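Local coordinates for protein nucleoside-diphosphate sugar epimerase (SulA family) (Corynebacterium glutamicum, PDB 3OH8) that is probably a nucleoside-diphosphate-sugar epimerase, in which a dinucleotide-binding Rossmann domain is joined to a seven-stranded antiparallel sheet domain, at residues A27-P32 and Q126-E131; T376-T381 and T430-A435. All coordinates share one frame; numbering follows the deposited sequence.

Contact 1: A27-P32 and Q126-E131; sequences ARLTPP and QTQLIE
Gln-128 lays its methylene CG against the backbone carbonyl of Arg-28, with Gln-128 CG 3.3 Å from Arg-28 O. With chi1 at -171° CG stands opposite the backbone N, and the bend at chi2 (75°) brings the amide across the arginine, NE2 over one face of the guanidinium. The two flat groups are inclined by 58° and do not stack. Gln-128 NE2 and Arg-28 NH2, 3.3 Å apart, are both donors, so the closeness is not a hydrogen bond; a shared acceptor probably explains it, since Asp-343 OD1 accepts from the amide and forms a long, weak ion pair with NH2. Arg-28 NE is salt-bridged to Asp-132, and Gln-128 OE1 is bonded to His-438. Beside this polar cluster, Leu-29 supplies the apolar half through one methyl: Leu-29 CD2 lies 4.0 Å from Gln-128 CB and 4.2 Å from Leu-129 CB. All four touching residues are buried. Trp-19 of helix 13-21 packs on Arg-28, Leu-29 and Leu-129, and Ile-9 of strand 3-9 meets Leu-129. Helix 25-29 thus packs on helix 119-139 within the N-terminal part, and Arg-28 also meets helix 158-169 of the Rossmann-type part.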
loop_
_atom_site.group_PDB
_atom_site.type_symbol
_atom_site.label_atom_id
_atom_site.label_comp_id
_atom_site.label_asym_id
_atom_site.label_seq_id
_atom_site.Cartn_x
_atom_site.Cartn_y
_atom_site.Cartn_z
ATOM N N ALA A 27 -8.324 -4.534 -4.070
ATOM C CA ALA A 27 -7.380 -4.603 -2.950
ATOM C C ALA A 27 -6.925 -3.210 -2.490
ATOM O O ALA A 27 -6.872 -2.927 -1.289
ATOM C CB ALA A 27 -6.173 -5.480 -3.314
ATOM N N ARG A 28 -6.609 -2.337 -3.443
ATOM C CA ARG A 28 -6.144 -0.982 -3.110
ATOM C C ARG A 28 -7.167 -0.211 -2.281
ATOM O O ARG A 28 -6.804 0.478 -1.331
ATOM C CB ARG A 28 -5.772 -0.180 -4.373
ATOM C CG ARG A 28 -4.637 -0.763 -5.228
ATOM C CD ARG A 28 -3.318 -0.846 -4.458
ATOM N NE ARG A 28 -2.765 0.477 -4.184
ATOM C CZ ARG A 28 -1.699 0.706 -3.417
ATOM N NH1 ARG A 28 -1.066 -0.311 -2.834
ATOM N NH2 ARG A 28 -1.260 1.954 -3.236
ATOM N N LEU A 29 -8.452 -0.327 -2.618
ATOM C CA LEU A 29 -9.476 0.463 -1.924
ATOM C C LEU A 29 -10.113 -0.223 -0.702
ATOM O O LEU A 29 -10.948 0.368 -0.014
ATOM C CB LEU A 29 -10.569 0.919 -2.912
ATOM C CG LEU A 29 -10.065 1.691 -4.127
ATOM C CD1 LEU A 29 -11.256 2.324 -4.902
ATOM C CD2 LEU A 29 -9.046 2.759 -3.704
ATOM N N THR A 30 -9.723 -1.463 -0.431
ATOM C CA THR A 30 -10.210 -2.156 0.760
ATOM C C THR A 30 -9.550 -1.545 2.000
ATOM O O THR A 30 -8.331 -1.488 2.087
ATOM C CB THR A 30 -9.911 -3.679 0.705
ATOM O OG1 THR A 30 -10.615 -4.266 -0.394
ATOM C CG2 THR A 30 -10.363 -4.366 1.992
ATOM N N PRO A 31 -10.357 -1.064 2.958
ATOM C CA PRO A 31 -9.796 -0.407 4.146
ATOM C C PRO A 31 -8.955 -1.374 5.000
ATOM O O PRO A 31 -9.412 -2.470 5.338
ATOM C CB PRO A 31 -11.044 0.040 4.928
ATOM C CG PRO A 31 -12.146 0.084 3.916
ATOM C CD PRO A 31 -11.832 -1.002 2.921
ATOM N N PRO A 32 -7.729 -0.967 5.354
ATOM C CA PRO A 32 -6.862 -1.840 6.157
ATOM C C PRO A 32 -7.399 -2.020 7.567
ATOM O O PRO A 32 -7.008 -2.972 8.236
ATOM C CB PRO A 32 -5.532 -1.065 6.227
ATOM C CG PRO A 32 -5.633 0.029 5.221
ATOM C CD PRO A 32 -7.081 0.306 5.005
ATOM N N GLN A 126 -11.718 7.197 -0.793
ATOM C CA GLN A 126 -11.484 8.476 -1.480
ATOM C C GLN A 126 -10.010 8.916 -1.470
ATOM O O GLN A 126 -9.431 9.241 -2.520
ATOM C CB GLN A 126 -12.361 9.591 -0.884
ATOM C CG GLN A 126 -13.857 9.303 -0.935
ATOM C CD GLN A 126 -14.701 10.330 -0.178
ATOM O OE1 GLN A 126 -15.903 10.441 -0.412
ATOM N NE2 GLN A 126 -14.079 11.074 0.730
ATOM N N THR A 127 -9.402 8.957 -0.288
ATOM C CA THR A 127 -7.997 9.372 -0.199
ATOM C C THR A 127 -7.088 8.400 -0.952
ATOM O O THR A 127 -6.171 8.814 -1.656
ATOM C CB THR A 127 -7.508 9.548 1.271
ATOM O OG1 THR A 127 -7.734 8.343 2.010
ATOM C CG2 THR A 127 -8.278 10.680 1.943
ATOM N N GLN A 128 -7.344 7.108 -0.809
ATOM C CA GLN A 128 -6.473 6.110 -1.422
ATOM C C GLN A 128 -6.524 6.201 -2.939
ATOM O O GLN A 128 -5.499 6.133 -3.613
ATOM C CB GLN A 128 -6.849 4.692 -0.971
ATOM C CG GLN A 128 -5.847 3.624 -1.415
ATOM C CD GLN A 128 -4.560 3.668 -0.597
ATOM O OE1 GLN A 128 -4.498 4.301 0.459
ATOM N NE2 GLN A 128 -3.551 2.958 -1.057
ATOM N N LEU A 129 -7.725 6.340 -3.481
ATOM C CA LEU A 129 -7.890 6.484 -4.923
ATOM C C LEU A 129 -7.135 7.694 -5.437
ATOM O O LEU A 129 -6.388 7.607 -6.425
ATOM C CB LEU A 129 -9.375 6.678 -5.276
ATOM C CG LEU A 129 -9.879 6.148 -6.623
ATOM C CD1 LEU A 129 -10.908 7.093 -7.281
ATOM C CD2 LEU A 129 -8.762 5.809 -7.578
ATOM N N ILE A 130 -7.360 8.840 -4.800
ATOM C CA ILE A 130 -6.772 10.078 -5.294
ATOM C C ILE A 130 -5.247 10.027 -5.163
ATOM O O ILE A 130 -4.523 10.431 -6.077
ATOM C CB ILE A 130 -7.383 11.357 -4.621
ATOM C CG1 ILE A 130 -6.908 12.612 -5.343
ATOM C CG2 ILE A 130 -6.985 11.480 -3.159
ATOM C CD1 ILE A 130 -6.718 12.412 -6.815
ATOM N N GLU A 131 -4.757 9.487 -4.053
ATOM C CA GLU A 131 -3.310 9.421 -3.867
ATOM C C GLU A 131 -2.679 8.447 -4.852
ATOM O O GLU A 131 -1.617 8.723 -5.404
ATOM C CB GLU A 131 -2.938 9.086 -2.425
ATOM C CG GLU A 131 -3.384 10.152 -1.444
ATOM C CD GLU A 131 -2.752 11.518 -1.722
ATOM O OE1 GLU A 131 -1.612 11.563 -2.238
ATOM O OE2 GLU A 131 -3.395 12.548 -1.418
#

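Contact 2: T376-T381 and T430-A435; sequences TKILAT and TDIGAA
Ile-378 and Ile-432 point their CB atoms at each other's segments and meet through one methyl each, the two side chains running at a slant to one another. The terminal methyl CD1 of Ile-378 comes 3.5 Å from the branch methyl CG2 of Ile-432, tighter than the usual van der Waals separation of two methyl carbons. In Ile-378 the longer branch leaves beside the backbone N (chi1 -76°) and is extended at chi2 (162°), which carries CD1 across to the other segment. Ile-432 is turned differently: its CG1 branch stands opposite its own N (chi1 -166°), and CG2, held between N and the carbonyl carbon, becomes the methyl that receives CD1. The second methyl of Ile-378, CG2, faces backbone instead, 4.3 Å from the CA of Gly-433. One isoleucine thus addresses two successive residues at the first turn of helix 432-440, a methyl to each.

Lys-377 O accepts from Ala-380 N, Thr-381 N and Thr-381 OG1, the hydroxyl lying well above the carbonyl plane, although Ala-380 and Thr-381 are poorly ordered. The Ile-432 side chain also touches Phe-337 and Trp-339 of strand 336-341.

With no hydrogen bond or ion pair between the two segments, the contact is wholly apolar and buries about 100 Å². A small, partly buried contact of this kind draws on van der Waals packing and on modest burial of methyl groups, with no polar bond to set the direction in which the two segments meet.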
loop_
_atom_site.group_PDB
_atom_site.type_symbol
_atom_site.label_atom_id
_atom_site.label_comp_id
_atom_site.label_asym_id
_atom_site.label_seq_id
_atom_site.Cartn_x
_atom_site.Cartn_y
_atom_site.Cartn_z
ATOM N N THR A 376 4.143 7.719 21.468
ATOM C CA THR A 376 3.284 7.306 22.571
ATOM C C THR A 376 2.055 8.205 22.682
ATOM O O THR A 376 0.926 7.718 22.725
ATOM C CB THR A 376 4.060 7.312 23.908
ATOM O OG1 THR A 376 5.137 6.368 23.839
ATOM C CG2 THR A 376 3.153 6.947 25.069
ATOM N N LYS A 377 2.285 9.514 22.724
ATOM C CA LYS A 377 1.203 10.490 22.811
ATOM C C LYS A 377 0.247 10.351 21.635
ATOM O O LYS A 377 -0.973 10.304 21.808
ATOM C CB LYS A 377 1.774 11.899 22.843
ATOM N N ILE A 378 0.823 10.296 20.437
ATOM C CA ILE A 378 0.055 10.261 19.201
ATOM C C ILE A 378 -0.913 9.085 19.153
ATOM O O ILE A 378 -2.063 9.236 18.729
ATOM C CB ILE A 378 0.994 10.264 17.979
ATOM C CG1 ILE A 378 1.551 11.677 17.772
ATOM C CG2 ILE A 378 0.264 9.788 16.736
ATOM C CD1 ILE A 378 2.783 11.766 16.894
ATOM N N LEU A 379 -0.461 7.924 19.612
ATOM C CA LEU A 379 -1.303 6.728 19.598
ATOM C C LEU A 379 -2.511 6.822 20.529
ATOM O O LEU A 379 -3.435 6.010 20.443
ATOM C CB LEU A 379 -0.475 5.476 19.901
ATOM C CG LEU A 379 0.107 4.861 18.623
ATOM C CD1 LEU A 379 1.134 3.786 18.930
ATOM C CD2 LEU A 379 -1.022 4.316 17.762
ATOM N N ALA A 380 -2.505 7.815 21.409
ATOM C CA ALA A 380 -3.639 8.054 22.285
ATOM C C ALA A 380 -4.474 9.241 21.792
ATOM O O ALA A 380 -5.701 9.234 21.896
ATOM C CB ALA A 380 -3.179 8.252 23.720
ATOM N N THR A 381 -3.810 10.256 21.248
ATOM C CA THR A 381 -4.518 11.385 20.635
ATOM C C THR A 381 -4.786 11.123 19.151
ATOM O O THR A 381 -5.221 10.026 18.774
ATOM C CB THR A 381 -3.757 12.732 20.792
ATOM O OG1 THR A 381 -2.391 12.568 20.393
ATOM C CG2 THR A 381 -3.803 13.214 22.236
ATOM N N THR A 430 4.026 12.766 5.303
ATOM C CA THR A 430 5.265 13.232 5.913
ATOM C C THR A 430 5.158 13.188 7.442
ATOM O O THR A 430 6.169 13.116 8.145
ATOM C CB THR A 430 5.614 14.667 5.442
ATOM O OG1 THR A 430 4.499 15.524 5.683
ATOM C CG2 THR A 430 5.912 14.688 3.946
ATOM N N ASP A 431 3.931 13.224 7.956
ATOM C CA ASP A 431 3.715 13.267 9.401
ATOM C C ASP A 431 3.018 12.010 9.897
ATOM O O ASP A 431 2.013 11.582 9.333
ATOM C CB ASP A 431 2.884 14.492 9.785
ATOM C CG ASP A 431 3.379 15.756 9.118
ATOM O OD1 ASP A 431 4.605 16.012 9.163
ATOM O OD2 ASP A 431 2.540 16.491 8.546
ATOM N N ILE A 432 3.540 11.438 10.974
ATOM C CA ILE A 432 3.056 10.147 11.439
ATOM C C ILE A 432 1.583 10.161 11.867
ATOM O O ILE A 432 0.870 9.179 11.676
ATOM C CB ILE A 432 3.936 9.602 12.582
ATOM C CG1 ILE A 432 3.637 8.119 12.807
ATOM C CG2 ILE A 432 3.746 10.433 13.847
ATOM C CD1 ILE A 432 4.647 7.419 13.686
ATOM N N GLY A 433 1.138 11.276 12.441
ATOM C CA GLY A 433 -0.266 11.463 12.758
ATOM C C GLY A 433 -1.147 11.306 11.534
ATOM O O GLY A 433 -2.180 10.646 11.583
ATOM N N ALA A 434 -0.737 11.899 10.423
ATOM C CA ALA A 434 -1.501 11.765 9.186
ATOM C C ALA A 434 -1.452 10.344 8.608
ATOM O O ALA A 434 -2.435 9.875 8.046
ATOM C CB ALA A 434 -1.031 12.777 8.151
ATOM N N ALA A 435 -0.309 9.669 8.734
ATOM C CA ALA A 435 -0.194 8.288 8.266
ATOM C C ALA A 435 -1.105 7.370 9.074
ATOM O O ALA A 435 -1.794 6.506 8.525
ATOM C CB ALA A 435 1.252 7.808 8.370
#

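The chain begins with strand 3-9 and helix 13-21, reaches helix 25-29, then builds the remaining strands of the antiparallel sheet, 37-38 to 102-110, before helix 119-139 returns to 27-32; contact 1 closes that long, strand-rich loop. Contact 2 opens later, after the strands of the mixed sheet, joining 376-381 to 430-435 over a shorter excursion that includes the unmodelled residues 382-402; its helix 432-440 packs back on strand 336-341. The loops are in series, neither nested nor crossed. The centres of contacts 1 and 2 lie about 20 Å apart, and the two do not touch. Helix 432-440 links them indirectly: its start takes part in contact 2, and its His-438 holds Gln-128 of contact 1.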